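Local coordinates for FAD:protein FMN transferase (Pseudomonas stutzeri ATCC 14405 = CCUG 16156, PDB 5MGY) that probably transfers FMN from FAD to a threonine side chain of target flavoproteins, releasing AMP, with magnesium as its metal cofactor, at residues H255-V260 with L277-P282; F65-P69 with K147-L153. One frame throughout, in Å; residues are numbered along the deposited sequence.

Contact 1: H255-V260 with L277-P282; sequences HHLAAV and LMVLGP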
loop_
_atom_site.group_PDB
_atom_site.type_symbol
_atom_site.label_atom_id
_atom_site.label_comp_id
_atom_site.label_asym_id
_atom_site.label_seq_id
_atom_site.Cartn_x
_atom_site.Cartn_y
_atom_site.Cartn_z
ATOM N N HIS A 255 -17.108 0.660 10.509
ATOM C CA HIS A 255 -17.249 2.120 10.300
ATOM C C HIS A 255 -17.464 2.534 8.843
ATOM O O HIS A 255 -17.412 1.722 7.924
ATOM C CB HIS A 255 -15.998 2.828 10.801
ATOM C CG HIS A 255 -14.772 2.480 10.021
ATOM N ND1 HIS A 255 -13.682 1.866 10.596
ATOM C CD2 HIS A 255 -14.474 2.616 8.708
ATOM C CE1 HIS A 255 -12.758 1.675 9.682
ATOM N NE2 HIS A 255 -13.215 2.118 8.528
ATOM N N HIS A 256 -17.624 3.832 8.640
ATOM C CA HIS A 256 -18.082 4.345 7.364
ATOM C C HIS A 256 -17.006 4.897 6.406
ATOM O O HIS A 256 -17.347 5.363 5.366
ATOM C CB HIS A 256 -19.130 5.408 7.643
ATOM C CG HIS A 256 -20.354 4.900 8.371
ATOM N ND1 HIS A 256 -21.153 3.872 7.890
ATOM C CD2 HIS A 256 -20.948 5.332 9.510
ATOM C CE1 HIS A 256 -22.155 3.667 8.719
ATOM N NE2 HIS A 256 -22.053 4.540 9.709
ATOM N N LEU A 257 -15.726 4.900 6.757
ATOM C CA LEU A 257 -14.667 5.353 5.822
ATOM C C LEU A 257 -14.591 4.527 4.544
ATOM O O LEU A 257 -14.319 3.341 4.602
ATOM C CB LEU A 257 -13.308 5.310 6.503
ATOM C CG LEU A 257 -12.117 5.908 5.765
ATOM C CD1 LEU A 257 -12.436 7.334 5.345
ATOM C CD2 LEU A 257 -10.909 5.901 6.696
ATOM N N ALA A 258 -14.839 5.158 3.394
ATOM C CA ALA A 258 -14.942 4.452 2.112
ATOM C C ALA A 258 -13.637 4.466 1.291
ATOM O O ALA A 258 -13.357 3.559 0.508
ATOM C CB ALA A 258 -16.065 5.042 1.280
ATOM N N ALA A 259 -12.855 5.514 1.461
ATOM C CA ALA A 259 -11.547 5.607 0.874
ATOM C C ALA A 259 -10.737 6.619 1.670
ATOM O O ALA A 259 -11.286 7.555 2.283
ATOM C CB ALA A 259 -11.661 6.069 -0.573
ATOM N N VAL A 260 -9.424 6.444 1.649
ATOM C CA VAL A 260 -8.507 7.391 2.251
ATOM C C VAL A 260 -7.265 7.385 1.362
ATOM O O VAL A 260 -6.885 6.388 0.739
ATOM C CB VAL A 260 -8.275 7.101 3.738
ATOM C CG1 VAL A 260 -7.852 5.663 3.918
ATOM C CG2 VAL A 260 -7.260 8.037 4.347
ATOM N N LEU A 277 -5.090 3.920 8.302
ATOM C CA LEU A 277 -6.158 4.901 8.403
ATOM C C LEU A 277 -7.485 4.256 8.082
ATOM O O LEU A 277 -8.453 4.537 8.759
ATOM C CB LEU A 277 -5.897 6.116 7.494
ATOM C CG LEU A 277 -4.739 6.941 7.991
ATOM C CD1 LEU A 277 -4.594 8.204 7.169
ATOM C CD2 LEU A 277 -4.889 7.280 9.488
ATOM N N MET A 278 -7.524 3.368 7.100
ATOM C CA MET A 278 -8.751 2.661 6.751
ATOM C C MET A 278 -9.127 1.629 7.830
ATOM O O MET A 278 -10.307 1.280 7.970
ATOM C CB MET A 278 -8.599 1.977 5.399
ATOM C CG MET A 278 -9.696 0.982 5.035
ATOM S SD MET A 278 -11.347 1.673 4.867
ATOM C CE MET A 278 -11.229 2.441 3.273
ATOM N N VAL A 279 -8.140 1.100 8.549
ATOM C CA VAL A 279 -8.461 0.271 9.664
ATOM C C VAL A 279 -9.149 1.175 10.657
ATOM O O VAL A 279 -10.223 0.861 11.106
ATOM C CB VAL A 279 -7.212 -0.418 10.275
ATOM C CG1 VAL A 279 -7.491 -1.009 11.674
ATOM C CG2 VAL A 279 -6.688 -1.465 9.280
ATOM N N LEU A 280 -8.528 2.299 10.970
ATOM C CA LEU A 280 -8.906 3.111 12.143
ATOM C C LEU A 280 -10.301 3.710 12.010
ATOM O O LEU A 280 -11.037 3.820 12.996
ATOM C CB LEU A 280 -7.862 4.244 12.429
ATOM C CG LEU A 280 -6.600 3.818 13.189
ATOM C CD1 LEU A 280 -5.597 4.962 13.210
ATOM C CD2 LEU A 280 -6.940 3.331 14.596
ATOM N N GLY A 281 -10.639 4.059 10.777
ATOM C CA GLY A 281 -11.874 4.744 10.453
ATOM C C GLY A 281 -11.835 6.259 10.449
ATOM O O GLY A 281 -10.829 6.862 10.873
ATOM N N PRO A 282 -12.947 6.886 10.019
ATOM C CA PRO A 282 -13.030 8.377 9.906
ATOM C C PRO A 282 -12.629 9.186 11.172
ATOM O O PRO A 282 -11.910 10.179 11.056
ATOM C CB PRO A 282 -14.486 8.643 9.515
ATOM C CG PRO A 282 -15.136 7.295 9.316
ATOM C CD PRO A 282 -14.280 6.269 9.994
#
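The imidazole of H255 lies flat over the backbone of G281: G281 CA sits 3.4 Å from the ring centroid, only 14° off the ring normal, a CH-pi contact. A side chain at 281 would clash with H255 ND1, and the positive phi of 91° likewise suits glycine. The ring edge points at helix carbonyls, with H255 CE1 3.0 Å from both M278 O and V279 O, while M278 SD approaches the same edge from 5.3 Å off the centroid. Farther along, L257 CB rests 3.7 Å from P282 CD, and its CD2 reaches to 3.5 Å from L277 O. The M278 side chain runs to the strand backbone, SD 3.4 Å from L257 O and CE 3.7 Å from A258 O. V260 closes the row, with CG2 3.9 Å from L277 CD1 and CG1 4.0 Å from M278 CB. The helix kinks at P282, whose ring nitrogen cannot donate to the preceding turn. A258 and A259 form a classic beta bulge opposite V299, and F298 of that neighbouring strand also touches L257 and V260. Strand and helix axes pass 8.0 Å apart at 133°, apolar helix-on-sheet packing against the antiparallel sheet of this ApbE-family protein.

Contact 2: F65-P69 with K147-L153; sequences FNALP and KAVALQL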
loop_
_atom_site.group_PDB
_atom_site.type_symbol
_atom_site.label_atom_id
_atom_site.label_comp_id
_atom_site.label_asym_id
_atom_site.label_seq_id
_atom_site.Cartn_x
_atom_site.Cartn_y
_atom_site.Cartn_z
ATOM N N PHE A 65 8.760 -19.203 5.350
ATOM C CA PHE A 65 8.624 -18.652 6.730
ATOM C C PHE A 65 7.266 -18.929 7.380
ATOM O O PHE A 65 7.179 -19.343 8.526
ATOM C CB PHE A 65 8.853 -17.155 6.748
ATOM C CG PHE A 65 8.924 -16.591 8.120
ATOM C CD1 PHE A 65 10.019 -16.861 8.921
ATOM C CD2 PHE A 65 7.882 -15.836 8.633
ATOM C CE1 PHE A 65 10.086 -16.390 10.203
ATOM C CE2 PHE A 65 7.941 -15.361 9.911
ATOM C CZ PHE A 65 9.039 -15.636 10.696
ATOM N N ASN A 66 6.206 -18.750 6.620
ATOM C CA ASN A 66 4.854 -18.980 7.151
ATOM C C ASN A 66 4.576 -20.415 7.510
ATOM O O ASN A 66 3.777 -20.662 8.383
ATOM C CB ASN A 66 3.762 -18.483 6.175
ATOM C CG ASN A 66 3.716 -16.986 6.065
ATOM O OD1 ASN A 66 4.417 -16.251 6.762
ATOM N ND2 ASN A 66 2.923 -16.529 5.136
ATOM N N ALA A 67 5.228 -21.361 6.835
ATOM C CA ALA A 67 4.987 -22.784 7.148
ATOM C C ALA A 67 5.607 -23.228 8.467
ATOM O O ALA A 67 5.136 -24.173 9.054
ATOM C CB ALA A 67 5.446 -23.644 6.029
ATOM N N LEU A 68 6.632 -22.525 8.936
ATOM C CA LEU A 68 7.348 -22.902 10.114
ATOM C C LEU A 68 6.520 -22.806 11.397
ATOM O O LEU A 68 5.530 -22.124 11.446
ATOM C CB LEU A 68 8.599 -22.049 10.229
ATOM C CG LEU A 68 9.942 -22.472 9.585
ATOM C CD1 LEU A 68 9.894 -23.460 8.422
ATOM C CD2 LEU A 68 10.712 -21.251 9.162
ATOM N N PRO A 69 6.913 -23.553 12.428
ATOM C CA PRO A 69 6.209 -23.580 13.700
ATOM C C PRO A 69 6.704 -22.499 14.654
ATOM O O PRO A 69 7.813 -22.009 14.507
ATOM C CB PRO A 69 6.641 -24.932 14.251
ATOM C CG PRO A 69 8.061 -25.029 13.843
ATOM C CD PRO A 69 8.020 -24.547 12.418
ATOM N N LYS A 147 10.093 -15.979 14.896
ATOM C CA LYS A 147 8.721 -15.920 15.311
ATOM C C LYS A 147 8.465 -16.682 16.590
ATOM O O LYS A 147 8.784 -17.867 16.662
ATOM C CB LYS A 147 7.802 -16.381 14.194
ATOM C CG LYS A 147 7.851 -17.839 13.822
ATOM C CD LYS A 147 7.286 -17.963 12.430
ATOM C CE LYS A 147 6.448 -19.180 12.246
ATOM N NZ LYS A 147 5.852 -19.209 10.892
ATOM N N ALA A 148 7.866 -15.996 17.581
ATOM C CA ALA A 148 7.569 -16.584 18.877
ATOM C C ALA A 148 6.255 -17.357 18.951
ATOM O O ALA A 148 6.083 -18.147 19.859
ATOM C CB ALA A 148 7.576 -15.537 19.912
ATOM N N VAL A 149 5.336 -17.118 18.016
ATOM C CA VAL A 149 4.110 -17.881 17.847
ATOM C C VAL A 149 4.042 -18.332 16.384
ATOM O O VAL A 149 4.825 -17.874 15.598
ATOM C CB VAL A 149 2.838 -17.015 18.207
ATOM C CG1 VAL A 149 2.965 -16.280 19.552
ATOM C CG2 VAL A 149 2.491 -16.029 17.115
ATOM N N ALA A 150 3.073 -19.151 15.989
ATOM C CA ALA A 150 2.982 -19.607 14.565
ATOM C C ALA A 150 2.503 -18.528 13.627
ATOM O O ALA A 150 1.449 -18.707 12.998
ATOM C CB ALA A 150 2.072 -20.852 14.391
ATOM N N LEU A 151 3.303 -17.473 13.490
ATOM C CA LEU A 151 2.961 -16.317 12.620
ATOM C C LEU A 151 2.864 -16.625 11.135
ATOM O O LEU A 151 3.688 -17.357 10.557
ATOM C CB LEU A 151 3.977 -15.160 12.766
ATOM C CG LEU A 151 4.043 -14.433 14.126
ATOM C CD1 LEU A 151 5.090 -13.333 14.102
ATOM C CD2 LEU A 151 2.701 -13.877 14.545
ATOM N N GLN A 152 1.875 -16.024 10.520
ATOM C CA GLN A 152 1.850 -15.994 9.080
ATOM C C GLN A 152 1.822 -14.535 8.603
ATOM O O GLN A 152 0.925 -13.764 8.963
ATOM C CB GLN A 152 0.695 -16.820 8.609
ATOM C CG GLN A 152 0.778 -18.210 9.181
ATOM C CD GLN A 152 -0.086 -19.173 8.385
ATOM O OE1 GLN A 152 -1.325 -19.114 8.435
ATOM N NE2 GLN A 152 0.564 -20.048 7.612
ATOM N N LEU A 153 2.847 -14.180 7.833
ATOM C CA LEU A 153 3.005 -12.855 7.314
ATOM C C LEU A 153 2.289 -12.637 6.020
ATOM O O LEU A 153 2.002 -13.576 5.287
ATOM C CB LEU A 153 4.473 -12.560 7.134
ATOM C CG LEU A 153 5.313 -12.705 8.421
ATOM C CD1 LEU A 153 6.734 -12.191 8.218
ATOM C CD2 LEU A 153 4.656 -12.019 9.588
#
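A buried lysine ammonium, ringed by main-chain carbonyls, joins the C-terminal end of helix 61-67 to the loop that follows strand 144-147. K147 NZ donates to F65 O at 2.7 Å and L68 O at 3.0 Å across the contact, and to L151 O at 2.9 Å within its own segment. It also stands over the face of the F65 ring, 4.6 Å from the centroid and 16° off the normal, a cation-pi arrangement; K147 CD comes within 3.4 Å of F65 CZ. Next to F65, the N66 amide pairs with the L153 backbone: L153 N donates to N66 OD1 at 2.8 Å and N66 ND2 to L153 O at 3.1 Å; N66 ND2 also bonds E63. A weak bond runs from Q152 NE2 to N66 O (3.4 Å). F65 CE2 meets L153 CD1 at 3.8 Å, and both side chains touch L138 and L145. Such lysine-to-carbonyl and Asn-to-backbone bonds join a helix end to a loop, beside an apolar patch on strands 138-141 and 144-147.

Overall arrangement
The two contacts are separate: their centres lie 29 Å apart, their nearest atoms about 14 Å, and along the chain contact 2 closes before contact 1 opens. Contact 1 joins strand 257-264 of the eight-stranded antiparallel sheet to helix 267-292; contact 2, 23 Å from the chain centre against 15 Å for contact 1, fastens helix 61-67 to a loop. The bound magnesium, held by S157, D271 and T275, is tied more directly to contact 1. D271 and T275 belong to the helix of contact 1, and the M278 side chain is about 8 Å from the ion. Segment 147-153 leads on towards S157, whose side chain is about 10 Å from that of L153.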